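Local coordinates for protein 2-keto acid:ferredoxin oxidoreductase subunit alpha (Pyrococcus furiosus, PDB 1YD7) that probably catalyses, as part of a heterotetramer, the ferredoxin-dependent oxidation of 2-oxoglutarate with coenzyme A to succinyl-CoA and carbon dioxide, at residues 33-38 and 196-201; 166-171 and 202-207. All coordinates share one frame; numbering follows the deposited sequence.

Contact 1: 33-38 and 196-201; sequences AILAGC and VYIPNP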
ATOM      1  N   ALA A  33       1.559   4.308   3.573  1.00 27.05           N
ATOM      2  CA  ALA A  33       0.799   4.563   2.358  1.00 26.78           C
ATOM      3  C   ALA A  33       0.147   5.936   2.434  1.00 29.07           C
ATOM      4  O   ALA A  33       0.335   6.757   1.556  1.00 30.80           O
ATOM      5  CB  ALA A  33      -0.216   3.468   2.137  1.00 26.25           C
ATOM      6  N   ILE A  34      -0.522   6.211   3.549  1.00 30.64           N
ATOM      7  CA  ILE A  34      -1.159   7.494   3.788  1.00 26.63           C
ATOM      8  C   ILE A  34      -0.194   8.656   3.891  1.00 30.03           C
ATOM      9  O   ILE A  34      -0.453   9.740   3.343  1.00 31.82           O
ATOM     10  CB  ILE A  34      -2.062   7.404   5.025  1.00 29.45           C
ATOM     11  CG1 ILE A  34      -3.280   6.548   4.660  1.00 32.47           C
ATOM     12  CG2 ILE A  34      -2.462   8.763   5.497  1.00 29.00           C
ATOM     13  CD1 ILE A  34      -4.244   6.330   5.743  1.00 35.35           C
ATOM     14  N   LEU A  35       0.910   8.471   4.599  1.00 30.15           N
ATOM     15  CA  LEU A  35       1.918   9.526   4.673  1.00 31.28           C
ATOM     16  C   LEU A  35       2.525   9.785   3.293  1.00 29.42           C
ATOM     17  O   LEU A  35       2.931  10.904   3.005  1.00 27.59           O
ATOM     18  CB  LEU A  35       3.032   9.201   5.703  1.00 31.26           C
ATOM     19  CG  LEU A  35       2.659   9.430   7.183  1.00 31.75           C
ATOM     20  CD1 LEU A  35       3.541   8.567   8.086  1.00 32.23           C
ATOM     21  CD2 LEU A  35       2.765  10.913   7.578  1.00 33.40           C
ATOM     22  N   ALA A  36       2.605   8.743   2.467  1.00 30.36           N
ATOM     23  CA  ALA A  36       3.150   8.868   1.113  1.00 30.78           C
ATOM     24  C   ALA A  36       2.186   9.551   0.120  1.00 30.82           C
ATOM     25  O   ALA A  36       2.599   9.900  -0.977  1.00 30.62           O
ATOM     26  CB  ALA A  36       3.544   7.510   0.573  1.00 30.15           C
ATOM     27  N   GLY A  37       0.920   9.702   0.499  1.00 31.49           N
ATOM     28  CA  GLY A  37      -0.076  10.462  -0.279  1.00 30.17           C
ATOM     29  C   GLY A  37      -1.108   9.591  -0.956  1.00 30.14           C
ATOM     30  O   GLY A  37      -1.865  10.074  -1.772  1.00 34.10           O
ATOM     31  N   CYS A  38      -1.142   8.301  -0.634  1.00 29.72           N
ATOM     32  CA  CYS A  38      -2.197   7.426  -1.131  1.00 29.97           C
ATOM     33  C   CYS A  38      -3.562   7.914  -0.627  1.00 32.57           C
ATOM     34  O   CYS A  38      -3.762   8.103   0.584  1.00 31.81           O
ATOM     35  CB  CYS A  38      -1.984   5.999  -0.666  1.00 28.18           C
ATOM     36  SG  CYS A  38      -3.174   4.820  -1.281  1.00 26.48           S
ATOM     37  N   VAL A 196       8.491   1.654  16.183  1.00 37.84           N
ATOM     38  CA  VAL A 196       9.125   2.380  15.099  1.00 38.03           C
ATOM     39  C   VAL A 196       8.761   3.850  15.160  1.00 35.15           C
ATOM     40  O   VAL A 196       7.628   4.228  15.476  1.00 35.21           O
ATOM     41  CB  VAL A 196       8.787   1.796  13.681  1.00 39.85           C
ATOM     42  CG1 VAL A 196       9.100   0.313  13.620  1.00 42.24           C
ATOM     43  CG2 VAL A 196       7.372   2.022  13.331  1.00 41.82           C
ATOM     44  N   TYR A 197       9.768   4.661  14.876  1.00 33.38           N
ATOM     45  CA  TYR A 197       9.598   6.078  14.684  1.00 34.83           C
ATOM     46  C   TYR A 197       8.791   6.354  13.390  1.00 33.20           C
ATOM     47  O   TYR A 197       9.179   5.960  12.288  1.00 33.75           O
ATOM     48  CB  TYR A 197      10.971   6.777  14.651  1.00 33.05           C
ATOM     49  CG  TYR A 197      10.815   8.255  14.459  1.00 32.67           C
ATOM     50  CD1 TYR A 197      10.326   9.051  15.479  1.00 30.53           C
ATOM     51  CD2 TYR A 197      11.088   8.851  13.232  1.00 30.59           C
ATOM     52  CE1 TYR A 197      10.124  10.410  15.294  1.00 31.87           C
ATOM     53  CE2 TYR A 197      10.910  10.230  13.051  1.00 30.41           C
ATOM     54  CZ  TYR A 197      10.421  10.997  14.073  1.00 31.31           C
ATOM     55  OH  TYR A 197      10.208  12.368  13.903  1.00 32.52           O
ATOM     56  N   ILE A 198       7.651   7.011  13.568  1.00 34.77           N
ATOM     57  CA  ILE A 198       6.755   7.390  12.489  1.00 32.35           C
ATOM     58  C   ILE A 198       7.046   8.850  12.205  1.00 32.00           C
ATOM     59  O   ILE A 198       6.683   9.696  13.007  1.00 32.38           O
ATOM     60  CB  ILE A 198       5.269   7.290  12.891  1.00 30.40           C
ATOM     61  CG1 ILE A 198       4.910   5.872  13.372  1.00 30.24           C
ATOM     62  CG2 ILE A 198       4.372   7.737  11.697  1.00 33.00           C
ATOM     63  CD1 ILE A 198       5.087   4.764  12.336  1.00 32.64           C
ATOM     64  N   PRO A 199       7.701   9.150  11.068  1.00 33.56           N
ATOM     65  CA  PRO A 199       8.175  10.511  10.852  1.00 35.07           C
ATOM     66  C   PRO A 199       7.067  11.528  10.603  1.00 34.98           C
ATOM     67  O   PRO A 199       5.961  11.166  10.243  1.00 38.25           O
ATOM     68  CB  PRO A 199       9.070  10.380   9.607  1.00 37.69           C
ATOM     69  CG  PRO A 199       9.284   8.897   9.405  1.00 37.70           C
ATOM     70  CD  PRO A 199       8.045   8.270   9.933  1.00 35.76           C
ATOM     71  N   ASN A 200       7.366  12.795  10.841  1.00 36.97           N
ATOM     72  CA  ASN A 200       6.536  13.883  10.345  1.00 41.69           C
ATOM     73  C   ASN A 200       6.598  13.920   8.816  1.00 42.20           C
ATOM     74  O   ASN A 200       7.615  13.554   8.230  1.00 39.99           O
ATOM     75  CB  ASN A 200       7.017  15.230  10.894  1.00 40.71           C
ATOM     76  CG  ASN A 200       6.744  15.380  12.362  1.00 42.77           C
ATOM     77  OD1 ASN A 200       5.588  15.394  12.780  1.00 43.65           O
ATOM     78  ND2 ASN A 200       7.805  15.487  13.165  1.00 42.32           N
ATOM     79  N   PRO A 201       5.516  14.371   8.169  1.00 45.40           N
ATOM     80  CA  PRO A 201       5.496  14.548   6.720  1.00 46.08           C
ATOM     81  C   PRO A 201       6.758  15.231   6.197  1.00 47.89           C
ATOM     82  O   PRO A 201       7.415  14.716   5.289  1.00 46.79           O
ATOM     83  CB  PRO A 201       4.268  15.442   6.504  1.00 47.22           C
ATOM     84  CG  PRO A 201       3.348  15.066   7.589  1.00 46.58           C
ATOM     85  CD  PRO A 201       4.225  14.745   8.783  1.00 46.92           C
TER

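Contact 2: 166-171 and 202-207; sequences FTIRAF and DEIEII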
ATOM      1  N   PHE A 166       9.705   0.328   3.148  1.00 25.69           N
ATOM      2  CA  PHE A 166       9.516  -0.229   1.852  1.00 25.10           C
ATOM      3  C   PHE A 166       8.182   0.225   1.235  1.00 29.86           C
ATOM      4  O   PHE A 166       8.061   0.272  -0.003  1.00 26.79           O
ATOM      5  CB  PHE A 166       9.571  -1.760   1.871  1.00 28.62           C
ATOM      6  CG  PHE A 166      10.956  -2.357   2.120  1.00 30.30           C
ATOM      7  CD1 PHE A 166      11.984  -1.642   2.707  1.00 30.98           C
ATOM      8  CD2 PHE A 166      11.190  -3.677   1.807  1.00 30.62           C
ATOM      9  CE1 PHE A 166      13.220  -2.243   2.953  1.00 32.04           C
ATOM     10  CE2 PHE A 166      12.422  -4.267   2.050  1.00 33.04           C
ATOM     11  CZ  PHE A 166      13.432  -3.540   2.623  1.00 29.07           C
ATOM     12  N   THR A 167       7.177   0.514   2.073  1.00 28.46           N
ATOM     13  CA  THR A 167       5.896   1.003   1.561  1.00 28.61           C
ATOM     14  C   THR A 167       6.087   2.427   0.970  1.00 29.47           C
ATOM     15  O   THR A 167       5.646   2.696  -0.145  1.00 25.02           O
ATOM     16  CB  THR A 167       4.761   0.920   2.621  1.00 25.44           C
ATOM     17  OG1 THR A 167       4.452  -0.463   2.855  1.00 25.15           O
ATOM     18  CG2 THR A 167       3.490   1.615   2.129  1.00 26.39           C
ATOM     19  N   ILE A 168       6.778   3.300   1.700  1.00 25.26           N
ATOM     20  CA  ILE A 168       7.116   4.613   1.190  1.00 30.56           C
ATOM     21  C   ILE A 168       7.968   4.530  -0.079  1.00 32.79           C
ATOM     22  O   ILE A 168       7.717   5.260  -1.057  1.00 31.97           O
ATOM     23  CB  ILE A 168       7.792   5.473   2.263  1.00 33.45           C
ATOM     24  CG1 ILE A 168       6.748   5.919   3.286  1.00 35.21           C
ATOM     25  CG2 ILE A 168       8.463   6.701   1.639  1.00 32.82           C
ATOM     26  CD1 ILE A 168       7.344   6.453   4.514  1.00 39.84           C
ATOM     27  N   ARG A 169       8.962   3.641  -0.071  1.00 30.41           N
ATOM     28  CA  ARG A 169       9.801   3.461  -1.223  1.00 31.36           C
ATOM     29  C   ARG A 169       8.990   2.951  -2.413  1.00 28.77           C
ATOM     30  O   ARG A 169       9.263   3.354  -3.539  1.00 28.18           O
ATOM     31  CB  ARG A 169      10.997   2.562  -0.895  1.00 35.16           C
ATOM     32  CG  ARG A 169      11.935   2.289  -2.073  1.00 39.27           C
ATOM     33  CD  ARG A 169      13.416   2.149  -1.652  1.00 44.31           C
ATOM     34  NE  ARG A 169      13.643   1.200  -0.556  1.00 48.24           N
ATOM     35  CZ  ARG A 169      14.090   1.518   0.670  1.00 50.75           C
ATOM     36  NH1 ARG A 169      14.254   0.549   1.557  1.00 49.26           N
ATOM     37  NH2 ARG A 169      14.361   2.775   1.043  1.00 51.24           N
ATOM     38  N   ALA A 170       7.985   2.095  -2.179  1.00 26.96           N
ATOM     39  CA  ALA A 170       7.193   1.548  -3.268  1.00 24.62           C
ATOM     40  C   ALA A 170       6.365   2.634  -3.971  1.00 25.63           C
ATOM     41  O   ALA A 170       6.240   2.597  -5.174  1.00 25.44           O
ATOM     42  CB  ALA A 170       6.292   0.445  -2.791  1.00 25.89           C
ATOM     43  N   PHE A 171       5.788   3.565  -3.212  1.00 25.27           N
ATOM     44  CA  PHE A 171       5.069   4.680  -3.807  1.00 31.02           C
ATOM     45  C   PHE A 171       6.060   5.556  -4.582  1.00 29.87           C
ATOM     46  O   PHE A 171       5.794   5.900  -5.742  1.00 29.13           O
ATOM     47  CB  PHE A 171       4.279   5.495  -2.770  1.00 28.82           C
ATOM     48  CG  PHE A 171       2.984   4.864  -2.387  1.00 29.17           C
ATOM     49  CD1 PHE A 171       2.870   4.116  -1.213  1.00 28.88           C
ATOM     50  CD2 PHE A 171       1.889   4.981  -3.209  1.00 29.85           C
ATOM     51  CE1 PHE A 171       1.699   3.479  -0.887  1.00 29.96           C
ATOM     52  CE2 PHE A 171       0.695   4.372  -2.875  1.00 32.95           C
ATOM     53  CZ  PHE A 171       0.595   3.613  -1.698  1.00 30.71           C
ATOM     54  N   ASP A 202       7.107  16.363   6.802  1.00 51.23           N
ATOM     55  CA  ASP A 202       8.263  17.156   6.371  1.00 55.17           C
ATOM     56  C   ASP A 202       9.602  16.415   6.495  1.00 55.10           C
ATOM     57  O   ASP A 202      10.595  16.857   5.920  1.00 57.61           O
ATOM     58  CB  ASP A 202       8.327  18.504   7.120  1.00 58.82           C
ATOM     59  CG  ASP A 202       8.243  18.347   8.642  1.00 62.67           C
ATOM     60  OD1 ASP A 202       9.306  18.372   9.295  1.00 61.41           O
ATOM     61  OD2 ASP A 202       7.109  18.194   9.178  1.00 66.15           O
ATOM     62  N   GLU A 203       9.627  15.297   7.221  1.00 50.37           N
ATOM     63  CA  GLU A 203      10.813  14.445   7.301  1.00 48.34           C
ATOM     64  C   GLU A 203      10.902  13.389   6.209  1.00 45.04           C
ATOM     65  O   GLU A 203      11.913  12.696   6.122  1.00 40.07           O
ATOM     66  CB  GLU A 203      10.854  13.727   8.656  1.00 49.32           C
ATOM     67  CG  GLU A 203      11.036  14.679   9.810  1.00 51.87           C
ATOM     68  CD  GLU A 203      10.797  14.028  11.149  1.00 52.61           C
ATOM     69  OE1 GLU A 203      10.763  12.797  11.217  1.00 54.51           O
ATOM     70  OE2 GLU A 203      10.621  14.762  12.135  1.00 56.95           O
ATOM     71  N   ILE A 204       9.847  13.234   5.406  1.00 44.85           N
ATOM     72  CA  ILE A 204       9.800  12.173   4.384  1.00 43.42           C
ATOM     73  C   ILE A 204       9.905  12.721   2.951  1.00 42.92           C
ATOM     74  O   ILE A 204       9.127  13.593   2.542  1.00 39.75           O
ATOM     75  CB  ILE A 204       8.495  11.327   4.491  1.00 43.08           C
ATOM     76  CG1 ILE A 204       8.213  10.967   5.949  1.00 43.52           C
ATOM     77  CG2 ILE A 204       8.609  10.053   3.654  1.00 41.61           C
ATOM     78  CD1 ILE A 204       6.900  10.261   6.194  1.00 41.08           C
ATOM     79  N   GLU A 205      10.854  12.166   2.202  1.00 43.80           N
ATOM     80  CA  GLU A 205      11.016  12.444   0.783  1.00 48.01           C
ATOM     81  C   GLU A 205       9.959  11.693  -0.027  1.00 43.81           C
ATOM     82  O   GLU A 205       9.994  10.465  -0.115  1.00 43.78           O
ATOM     83  CB  GLU A 205      12.430  12.043   0.306  1.00 52.40           C
ATOM     84  CG  GLU A 205      12.949  12.813  -0.951  1.00 58.32           C
ATOM     85  CD  GLU A 205      13.251  11.941  -2.193  1.00 61.36           C
ATOM     86  OE1 GLU A 205      13.199  10.689  -2.122  1.00 64.15           O
ATOM     87  OE2 GLU A 205      13.560  12.527  -3.260  1.00 62.88           O
ATOM     88  N   ILE A 206       9.028  12.448  -0.613  1.00 40.04           N
ATOM     89  CA  ILE A 206       8.021  11.910  -1.527  1.00 41.02           C
ATOM     90  C   ILE A 206       8.309  12.332  -2.974  1.00 40.02           C
ATOM     91  O   ILE A 206       8.486  13.506  -3.248  1.00 40.80           O
ATOM     92  CB  ILE A 206       6.600  12.380  -1.127  1.00 41.20           C
ATOM     93  CG1 ILE A 206       6.260  11.974   0.317  1.00 39.11           C
ATOM     94  CG2 ILE A 206       5.563  11.823  -2.073  1.00 43.87           C
ATOM     95  CD1 ILE A 206       6.473  10.529   0.611  1.00 39.10           C
ATOM     96  N   ILE A 207       8.382  11.364  -3.885  1.00 38.66           N
ATOM     97  CA  ILE A 207       8.410  11.644  -5.319  1.00 38.15           C
ATOM     98  C   ILE A 207       6.990  11.557  -5.911  1.00 41.21           C
ATOM     99  O   ILE A 207       6.256  10.598  -5.651  1.00 42.14           O
ATOM    100  CB  ILE A 207       9.292  10.643  -6.080  1.00 37.64           C
ATOM    101  CG1 ILE A 207      10.716  10.630  -5.530  1.00 37.83           C
ATOM    102  CG2 ILE A 207       9.324  10.983  -7.598  1.00 37.90           C
ATOM    103  CD1 ILE A 207      11.607   9.595  -6.208  1.00 37.65           C
TER

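Contact 1: 33-38 and 196-201
Leu35 meets Ile198 through methyl groups alone: its CD1 lies 3.8 Å from CG2 of Ile198, and the two side chains run at about a right angle to each other. The other branch of the leucine turns to the proline end of the partner segment, where CD2 comes to 4.2 Å from CG of Pro201. Between these two touches sits the carbonyl of Pro199, whose O lies 4.2 Å from CD1 of Leu35, a van der Waals neighbour of both methyls. One leucine fork reaches from the last strand residue, Ile198, to Pro201 in the following chain. CB already points to the partner segment; chi1 of -78° then sets CG opposite the carbonyl carbon, beside the backbone N, which swings the fork of methyls into place. Cut back to an alanine here, the residue would probably leave the Ile198 methyl and the Pro201 ring without their apolar mate and open a gap between helix and strand. The setting is the parallel alpha/beta fold of a thiamine diphosphate-binding family, in which helix 25-36 packs beside a small antiparallel pair, strands 19-24 and 193-198. Ile198 is fixed in that pair by backbone hydrogen bonds with Gly18 and Glu19. On the helix side, a Schellman motif ends the last turn: Gly37, with positive phi, donates to Ile34 O, while Cys38 N bonds to Ala33 O at 3.1 Å. Pro199 also packs on Phe164 of helix 160-177.

Contact 2: 166-171 and 202-207
Ile168 and Ile204 take the same first torsion: in each, CG1 stands opposite the carbonyl carbon (chi1 -73° and -45°) and CG2 opposite the backbone N, while a chi2 near 180° stretches the ethyl arm. The contact joins helix 160-177, which packs on strand 180-185 of the parallel sheet in an alpha/beta fold, to the chain that follows strand 193-198. CG2 of Ile204 is the meeting point. It touches both arms of Ile168, with CD1 of Ile168 at 3.9 Å from it and CG2 of Ile168 equally near, and the two side chains cross at about a right angle. The ethyl ends also approach, CD1 of Ile168 lying 4.2 Å from CD1 of Ile204. Further along the loop the contact thins: although its CB points to the flank, Ile206 brings its CD1 within 4.4 Å of CG2 of Ile168. Polar fastening comes from just beyond the helical segment, where the side-chain amide of Asn172 receives a hydrogen bond from Ile207 N and gives one to Glu205 O, tying the loop backbone to the helix. Ile168 also touches Ala32 of helix 25-36. Within the same helical segment, the ring of Phe171 meets CG2 of Thr167 at its edge, in the plane of the ring.

In the fold
Both contacts are partly buried; the centre of each lies about 12 Å from the centre of the chain, their own centres are about 7 Å apart, and in each a buried aliphatic residue of a helix meets a segment that includes exposed residues. Contact 1 holds helix 25-36, contact 2 helix 160-177, against successive parts of one chain. The two helices also meet directly, Phe171 CE1 packing 3.5 Å from Ala33 CA. Both are apolar where they touch, but contact 2 has Asn172 bonding the loop backbone beside it, whereas in contact 1 strand pairing holds the partner. A probable hydrogen bond, Tyr197 OH to Glu203 OE1 at 2.8 Å, links strand 193-198 to the 3-10 turn at 202-203.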